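PDB 1NFG: D-hydantoinase, which is a zinc-dependent enzyme that probably catalyses the stereospecific hydrolysis of the cyclic amide bond of D-hydantoin derivatives. Local coordinates for residues His181-Asp186 / Val284-Ala289; Cys315-Lys320 / Ala332-Ala337; Thr261-Leu266 / Glu308-Asp313. All blocks are in the same frame, centred on the assembly; numbering follows the deposited sequence.

Interaction 1 of 3, residues His181-Asp186 / Val284-Ala289; sequences HAENGD and VFTPPA. With ZN (zinc ion), chain F.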
# COMPACT_ATOMS: atom_id res chain seq x y z
N HIS A 181 -13.91 18.08 8.58
CA HIS A 181 -12.59 18.67 8.79
C HIS A 181 -11.88 17.54 9.54
O HIS A 181 -12.17 17.29 10.70
CB HIS A 181 -12.71 19.90 9.67
CG HIS A 181 -11.41 20.46 10.13
ND1 HIS A 181 -10.91 21.66 9.67
CD2 HIS A 181 -10.50 20.00 11.02
CE1 HIS A 181 -9.76 21.92 10.26
NE2 HIS A 181 -9.48 20.92 11.08
N ALA A 182 -10.96 16.85 8.87
CA ALA A 182 -10.29 15.71 9.48
C ALA A 182 -8.90 15.91 10.07
O ALA A 182 -7.88 15.88 9.38
CB ALA A 182 -10.26 14.54 8.49
N GLU A 183 -8.87 16.12 11.38
CA GLU A 183 -7.63 16.27 12.13
C GLU A 183 -7.94 15.67 13.48
O GLU A 183 -9.07 15.78 13.95
CB GLU A 183 -7.26 17.73 12.32
CG GLU A 183 -6.38 18.30 11.26
CD GLU A 183 -6.02 19.72 11.60
OE1 GLU A 183 -6.95 20.47 11.93
OE2 GLU A 183 -4.83 20.08 11.54
N ASN A 184 -6.96 15.02 14.09
CA ASN A 184 -7.19 14.46 15.41
C ASN A 184 -6.89 15.60 16.38
O ASN A 184 -5.73 15.91 16.67
CB ASN A 184 -6.28 13.27 15.68
CG ASN A 184 -6.53 12.66 17.04
OD1 ASN A 184 -6.32 13.32 18.07
ND2 ASN A 184 -6.99 11.41 17.06
N GLY A 185 -7.97 16.23 16.85
CA GLY A 185 -7.87 17.36 17.76
C GLY A 185 -7.08 17.11 19.02
O GLY A 185 -6.26 17.94 19.42
N ASP A 186 -7.32 15.96 19.64
CA ASP A 186 -6.61 15.63 20.86
C ASP A 186 -5.12 15.51 20.58
O ASP A 186 -4.30 16.03 21.34
CB ASP A 186 -7.18 14.34 21.45
CG ASP A 186 -8.66 14.46 21.74
OD1 ASP A 186 -9.06 15.53 22.24
OD2 ASP A 186 -9.41 13.50 21.47
N VAL A 284 -0.98 31.16 8.99
CA VAL A 284 -1.49 30.27 10.00
C VAL A 284 -2.92 29.87 9.66
O VAL A 284 -3.89 30.54 10.03
CB VAL A 284 -1.47 30.92 11.40
CG1 VAL A 284 -2.16 30.02 12.41
CG2 VAL A 284 -0.03 31.18 11.83
N PHE A 285 -3.04 28.78 8.90
CA PHE A 285 -4.34 28.24 8.53
C PHE A 285 -4.30 26.75 8.83
O PHE A 285 -3.22 26.20 9.06
CB PHE A 285 -4.67 28.51 7.06
CG PHE A 285 -3.52 28.28 6.12
CD1 PHE A 285 -3.11 26.99 5.82
CD2 PHE A 285 -2.86 29.35 5.54
CE1 PHE A 285 -2.06 26.78 4.94
CE2 PHE A 285 -1.81 29.15 4.67
CZ PHE A 285 -1.40 27.86 4.37
N THR A 286 -5.46 26.12 8.84
CA THR A 286 -5.54 24.71 9.17
C THR A 286 -6.30 23.86 8.15
O THR A 286 -7.34 24.28 7.65
CB THR A 286 -6.22 24.55 10.55
OG1 THR A 286 -5.42 25.21 11.54
CG2 THR A 286 -6.40 23.09 10.91
N PRO A 287 -5.78 22.66 7.83
CA PRO A 287 -4.54 22.10 8.38
C PRO A 287 -3.34 22.97 8.00
O PRO A 287 -3.45 23.84 7.14
CB PRO A 287 -4.49 20.71 7.77
CG PRO A 287 -5.93 20.33 7.75
CD PRO A 287 -6.57 21.59 7.19
N PRO A 288 -2.18 22.73 8.63
CA PRO A 288 -0.98 23.52 8.34
C PRO A 288 -0.44 23.37 6.93
O PRO A 288 -0.66 22.35 6.27
CB PRO A 288 0.04 22.99 9.37
CG PRO A 288 -0.80 22.34 10.41
CD PRO A 288 -1.90 21.69 9.63
N ALA A 289 0.28 24.40 6.47
CA ALA A 289 0.90 24.37 5.16
C ALA A 289 1.89 23.21 5.20
O ALA A 289 2.59 23.02 6.20
CB ALA A 289 1.63 25.67 4.91
ZN ZN F . -11.41 23.45 8.16
O HOH W 1 -10.16 25.24 8.17
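CG of H181 stands anti to its backbone N (chi1 171°), which brings the end of the imidazole over to T286, whose CG2 is also anti to its own N, leaving OG1 to be taken up by N335. The methyl CG2 of T286 thus meets the edge of the imidazole near the ring plane, 3.6 Å from CE1 of H181, with the two side chains almost perpendicular. Histidine suits this place because its two nitrogens do different work. ND1 of H181 binds a zinc ion at 2.4 Å, while NE2 turns to OE1 of E183 in a histidine-carboxylate hydrogen bond of 2.7 Å, although the position of that oxygen is not secure. The long, extended end of E183 reaches across to the prolines, where OE2 lies 3.8 Å from CB of P287 and 3.9 Å from CD of P288. R210 forms a salt bridge with the same doubtfully placed oxygen OE1, which would help balance the carboxylate's charge. The peptide bond before P287 is cis, a form that proline tolerates better than other residues. Just ahead of it, O of T286 accepts a hydrogen bond of 3.0 Å from a water that sits 2.2 Å from the same zinc ion. H237 and the carbamate of K148 also serve this metal. This is one side of the binuclear zinc site, and T286 probably also binds substrate. H181 comes after residues 178-180 of the parallel sheet, and N184 caps the start of helix 185-197. On the flanks, helix 212-229 packs against A182 and P287, and helix 204-208 against T286 and P288.

Interaction 2 of 3, residues Cys315-Lys320 / Ala332-Ala337; sequences CSWLFK and AIPNGA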
# COMPACT_ATOMS: atom_id res chain seq x y z
N CYS A 315 -11.02 32.92 4.60
CA CYS A 315 -11.19 33.48 5.93
C CYS A 315 -10.63 34.90 5.90
O CYS A 315 -9.85 35.25 5.01
CB CYS A 315 -10.45 32.65 6.97
SG CYS A 315 -11.19 31.05 7.29
N SER A 316 -11.01 35.71 6.88
CA SER A 316 -10.53 37.08 6.92
C SER A 316 -10.14 37.54 8.32
O SER A 316 -10.95 38.12 9.04
CB SER A 316 -11.60 38.01 6.33
OG SER A 316 -12.90 37.60 6.73
N TRP A 317 -8.90 37.27 8.69
CA TRP A 317 -8.40 37.69 9.99
C TRP A 317 -7.29 38.70 9.73
O TRP A 317 -6.18 38.33 9.32
CB TRP A 317 -7.85 36.50 10.77
CG TRP A 317 -8.87 35.44 11.04
CD1 TRP A 317 -8.78 34.12 10.70
CD2 TRP A 317 -10.13 35.61 11.70
NE1 TRP A 317 -9.91 33.46 11.11
CE2 TRP A 317 -10.76 34.34 11.72
CE3 TRP A 317 -10.79 36.70 12.27
CZ2 TRP A 317 -12.02 34.14 12.30
CZ3 TRP A 317 -12.05 36.50 12.85
CH2 TRP A 317 -12.65 35.22 12.85
N LEU A 318 -7.59 39.97 9.94
CA LEU A 318 -6.63 41.04 9.71
C LEU A 318 -5.28 40.66 10.29
O LEU A 318 -5.18 40.15 11.40
CB LEU A 318 -7.10 42.33 10.37
CG LEU A 318 -8.39 42.96 9.85
CD1 LEU A 318 -8.70 44.19 10.69
CD2 LEU A 318 -8.26 43.32 8.38
N PHE A 319 -4.23 40.91 9.51
CA PHE A 319 -2.90 40.60 9.99
C PHE A 319 -2.65 41.45 11.22
O PHE A 319 -2.07 40.99 12.20
CB PHE A 319 -1.85 40.92 8.92
CG PHE A 319 -0.45 40.72 9.39
CD1 PHE A 319 -0.04 39.50 9.92
CD2 PHE A 319 0.48 41.76 9.31
CE1 PHE A 319 1.26 39.31 10.37
CE2 PHE A 319 1.79 41.58 9.76
CZ PHE A 319 2.18 40.35 10.29
N LYS A 320 -3.10 42.70 11.17
CA LYS A 320 -2.93 43.61 12.29
C LYS A 320 -4.01 43.42 13.34
O LYS A 320 -3.74 42.99 14.47
CB LYS A 320 -2.93 45.06 11.81
CG LYS A 320 -2.48 46.01 12.89
CD LYS A 320 -2.36 47.44 12.39
CE LYS A 320 -1.85 48.36 13.50
NZ LYS A 320 -1.69 49.76 13.02
N ALA A 332 -3.06 31.36 20.06
CA ALA A 332 -4.05 32.43 20.10
C ALA A 332 -4.31 33.05 18.73
O ALA A 332 -5.27 33.81 18.56
CB ALA A 332 -3.62 33.50 21.09
N ILE A 333 -3.45 32.73 17.75
CA ILE A 333 -3.60 33.26 16.40
C ILE A 333 -4.82 32.65 15.72
O ILE A 333 -4.88 31.43 15.51
CB ILE A 333 -2.39 32.92 15.51
CG1 ILE A 333 -1.11 33.44 16.15
CG2 ILE A 333 -2.58 33.51 14.12
CD1 ILE A 333 0.15 33.05 15.41
N PRO A 334 -5.82 33.47 15.37
CA PRO A 334 -7.01 32.92 14.71
C PRO A 334 -6.62 32.26 13.39
O PRO A 334 -5.94 32.86 12.55
CB PRO A 334 -7.92 34.15 14.55
CG PRO A 334 -6.95 35.30 14.51
CD PRO A 334 -5.94 34.93 15.57
N ASN A 335 -7.04 31.01 13.22
CA ASN A 335 -6.72 30.23 12.03
C ASN A 335 -7.49 30.64 10.78
O ASN A 335 -8.69 30.91 10.85
CB ASN A 335 -6.98 28.74 12.29
CG ASN A 335 -6.02 28.14 13.31
OD1 ASN A 335 -6.06 26.94 13.59
ND2 ASN A 335 -5.14 28.98 13.87
N GLY A 336 -6.79 30.69 9.65
CA GLY A 336 -7.44 31.04 8.41
C GLY A 336 -6.71 32.07 7.58
O GLY A 336 -6.01 32.93 8.11
N ALA A 337 -6.89 31.97 6.26
CA ALA A 337 -6.27 32.90 5.31
C ALA A 337 -7.26 33.20 4.18
O ALA A 337 -8.11 32.38 3.85
CB ALA A 337 -4.99 32.30 4.75
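This is a buried contact between two irregular parts of one long loop, which runs from strand 310-311 to helix 343-352, and it joins an aromatic ring to a proline and a short piece of backbone. P334 covers one face of the W317 indole, over the five-membered ring. CB of P334 stands 3.8 Å from the ring centroid, only 5° off the normal, in a CH-pi contact that matches a flat indole with a rigid, apolar pyrrolidine. CG of W317 is anti to its carbonyl carbon (chi1 -60°), which swings the indole across to this partner. The edge of the same ring faces backbone, where NE1 of W317 gives a weak, bent hydrogen bond of 2.8 Å to O of N335. G336 has no CB to run into CB of C315, which therefore comes to 3.7 Å from CA of G336. N of C315 donates a hydrogen bond to O of A337 at 3.1 Å. K323, from the same loop, binds O of both P334 and G336. Such a long loop after a strand is characteristic of the catalytic end of a TIM barrel, and here it carries N335, whose OD1 meets OG1 of T286 and which probably binds substrate.

Interaction 3 of 3, residues Thr261-Leu266 / Glu308-Asp313; sequences TCTHYL and ETVSSD. With ZN (zinc ion), chain E.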
# COMPACT_ATOMS: atom_id res chain seq x y z
N THR A 261 -9.14 20.01 -2.38
CA THR A 261 -7.94 20.67 -1.88
C THR A 261 -8.24 22.15 -1.98
O THR A 261 -9.30 22.55 -2.48
CB THR A 261 -6.67 20.42 -2.70
OG1 THR A 261 -6.70 19.09 -3.22
CG2 THR A 261 -5.45 20.56 -1.81
N CYS A 262 -7.30 22.97 -1.52
CA CYS A 262 -7.51 24.39 -1.56
C CYS A 262 -6.27 25.08 -2.10
O CYS A 262 -5.14 24.70 -1.78
CB CYS A 262 -7.88 24.90 -0.16
SG CYS A 262 -9.35 24.07 0.57
N THR A 263 -6.50 26.08 -2.92
CA THR A 263 -5.46 26.85 -3.56
C THR A 263 -4.13 26.91 -2.83
O THR A 263 -3.10 26.50 -3.38
CB THR A 263 -5.94 28.28 -3.80
OG1 THR A 263 -7.29 28.25 -4.29
CG2 THR A 263 -5.05 28.99 -4.81
N HIS A 264 -4.13 27.41 -1.60
CA HIS A 264 -2.89 27.56 -0.84
C HIS A 264 -2.11 26.27 -0.58
O HIS A 264 -0.90 26.32 -0.32
CB HIS A 264 -3.14 28.31 0.48
CG HIS A 264 -4.30 27.80 1.27
ND1 HIS A 264 -5.59 27.84 0.81
CD2 HIS A 264 -4.35 27.22 2.50
CE1 HIS A 264 -6.40 27.30 1.71
NE2 HIS A 264 -5.67 26.92 2.74
N TYR A 265 -2.77 25.13 -0.65
CA TYR A 265 -2.09 23.86 -0.44
C TYR A 265 -1.32 23.42 -1.68
O TYR A 265 -0.68 22.38 -1.69
CB TYR A 265 -3.09 22.79 -0.01
CG TYR A 265 -3.68 23.09 1.35
CD1 TYR A 265 -2.86 23.20 2.47
CD2 TYR A 265 -5.05 23.30 1.50
CE1 TYR A 265 -3.39 23.51 3.72
CE2 TYR A 265 -5.59 23.61 2.75
CZ TYR A 265 -4.76 23.71 3.85
OH TYR A 265 -5.29 24.01 5.09
N LEU A 266 -1.40 24.24 -2.73
CA LEU A 266 -0.69 23.96 -3.98
C LEU A 266 0.43 24.97 -4.15
O LEU A 266 1.19 24.91 -5.12
CB LEU A 266 -1.64 24.08 -5.18
CG LEU A 266 -2.90 23.23 -5.25
CD1 LEU A 266 -3.72 23.68 -6.44
CD2 LEU A 266 -2.53 21.75 -5.39
N GLU A 308 -12.58 16.57 -6.28
CA GLU A 308 -13.81 17.10 -6.83
C GLU A 308 -13.69 18.58 -7.18
O GLU A 308 -14.47 19.10 -7.97
CB GLU A 308 -14.95 16.92 -5.84
CG GLU A 308 -15.17 15.50 -5.43
CD GLU A 308 -15.44 14.61 -6.60
OE1 GLU A 308 -16.27 14.98 -7.44
OE2 GLU A 308 -14.82 13.52 -6.69
N THR A 309 -12.71 19.26 -6.59
CA THR A 309 -12.55 20.68 -6.84
C THR A 309 -11.37 21.25 -6.08
O THR A 309 -10.73 20.56 -5.30
CB THR A 309 -13.81 21.46 -6.37
OG1 THR A 309 -13.67 22.85 -6.67
CG2 THR A 309 -13.99 21.32 -4.86
N VAL A 310 -11.09 22.52 -6.33
CA VAL A 310 -10.03 23.24 -5.62
C VAL A 310 -10.77 24.46 -5.07
O VAL A 310 -11.01 25.42 -5.80
CB VAL A 310 -8.90 23.73 -6.55
CG1 VAL A 310 -7.92 24.58 -5.74
CG2 VAL A 310 -8.19 22.55 -7.19
N SER A 311 -11.17 24.40 -3.80
CA SER A 311 -11.89 25.50 -3.17
C SER A 311 -10.89 26.38 -2.46
O SER A 311 -9.69 26.11 -2.53
CB SER A 311 -12.95 24.97 -2.20
OG SER A 311 -12.40 24.05 -1.27
N SER A 312 -11.36 27.43 -1.78
CA SER A 312 -10.46 28.36 -1.10
C SER A 312 -10.37 28.33 0.42
O SER A 312 -9.32 28.64 0.98
CB SER A 312 -10.79 29.80 -1.53
OG SER A 312 -12.08 30.19 -1.09
N ASP A 313 -11.45 27.97 1.10
CA ASP A 313 -11.47 27.98 2.57
C ASP A 313 -11.13 29.41 2.99
O ASP A 313 -10.29 29.65 3.86
CB ASP A 313 -10.45 26.98 3.16
CG ASP A 313 -10.63 26.77 4.67
OD1 ASP A 313 -11.76 26.99 5.18
OD2 ASP A 313 -9.66 26.36 5.35
ZN ZN E . -12.95 25.62 6.46
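C262 and S311 point to the same side of two parallel strands, with SG of C262 lying 3.6 Å from OG of S311. These small side chains fit the barrel interior, where S311 also meets D55 and H57 of strand 48-58. T261 and V310 face the other way, towards helices 292-303 and 343-352. There CG1 of V310, anti to its backbone N, passes at about a right angle to T263, 4.0 Å from OG1 of T263, and comes within 4.4 Å of CD1 of L266. Branched and apolar groups suit this helix-facing layer. The backbones are joined by hydrogen bonds from N of S311 to O of T261 (2.9 Å) and from N of T263 to O of S311 (3.2 Å). Beyond the strands, the H264 ring turns its edge to the 308-313 segment, CE1 lying 3.3 Å from O of S312. CB of D313 rests 4.0 Å from SG of C262; its CG, anti to N (chi1 -169°), carries OD1 to a zinc ion at 2.2 Å. H57, H59 and the carbamate of K148 complete that metal's ligands. A metal-binding aspartate just past the C-terminal end of a barrel strand is characteristic of the amidohydrolase TIM barrel.

In the fold
Interactions 1 and 3 each supply a ligand to one binuclear zinc centre, whose metals lie 3.2 Å apart: H181 to one ion and D313 to the other. Interaction 2 lies beside it, the side chain of C315 about 6 Å from a zinc ion. Interactions 1 and 2 meet at the probable substrate site, where OG1 of T286 and OD1 of N335 are 2.8 Å apart, probably hydrogen-bonded, and O of V284 lies 2.9 Å from N of G336. Interactions 1 and 3, with centres about 15 Å apart, are joined by OH of Y265, 2.8 Å from O of P287, and by the edge-to-face rings of F285 and H264. C315 comes two positions after D313.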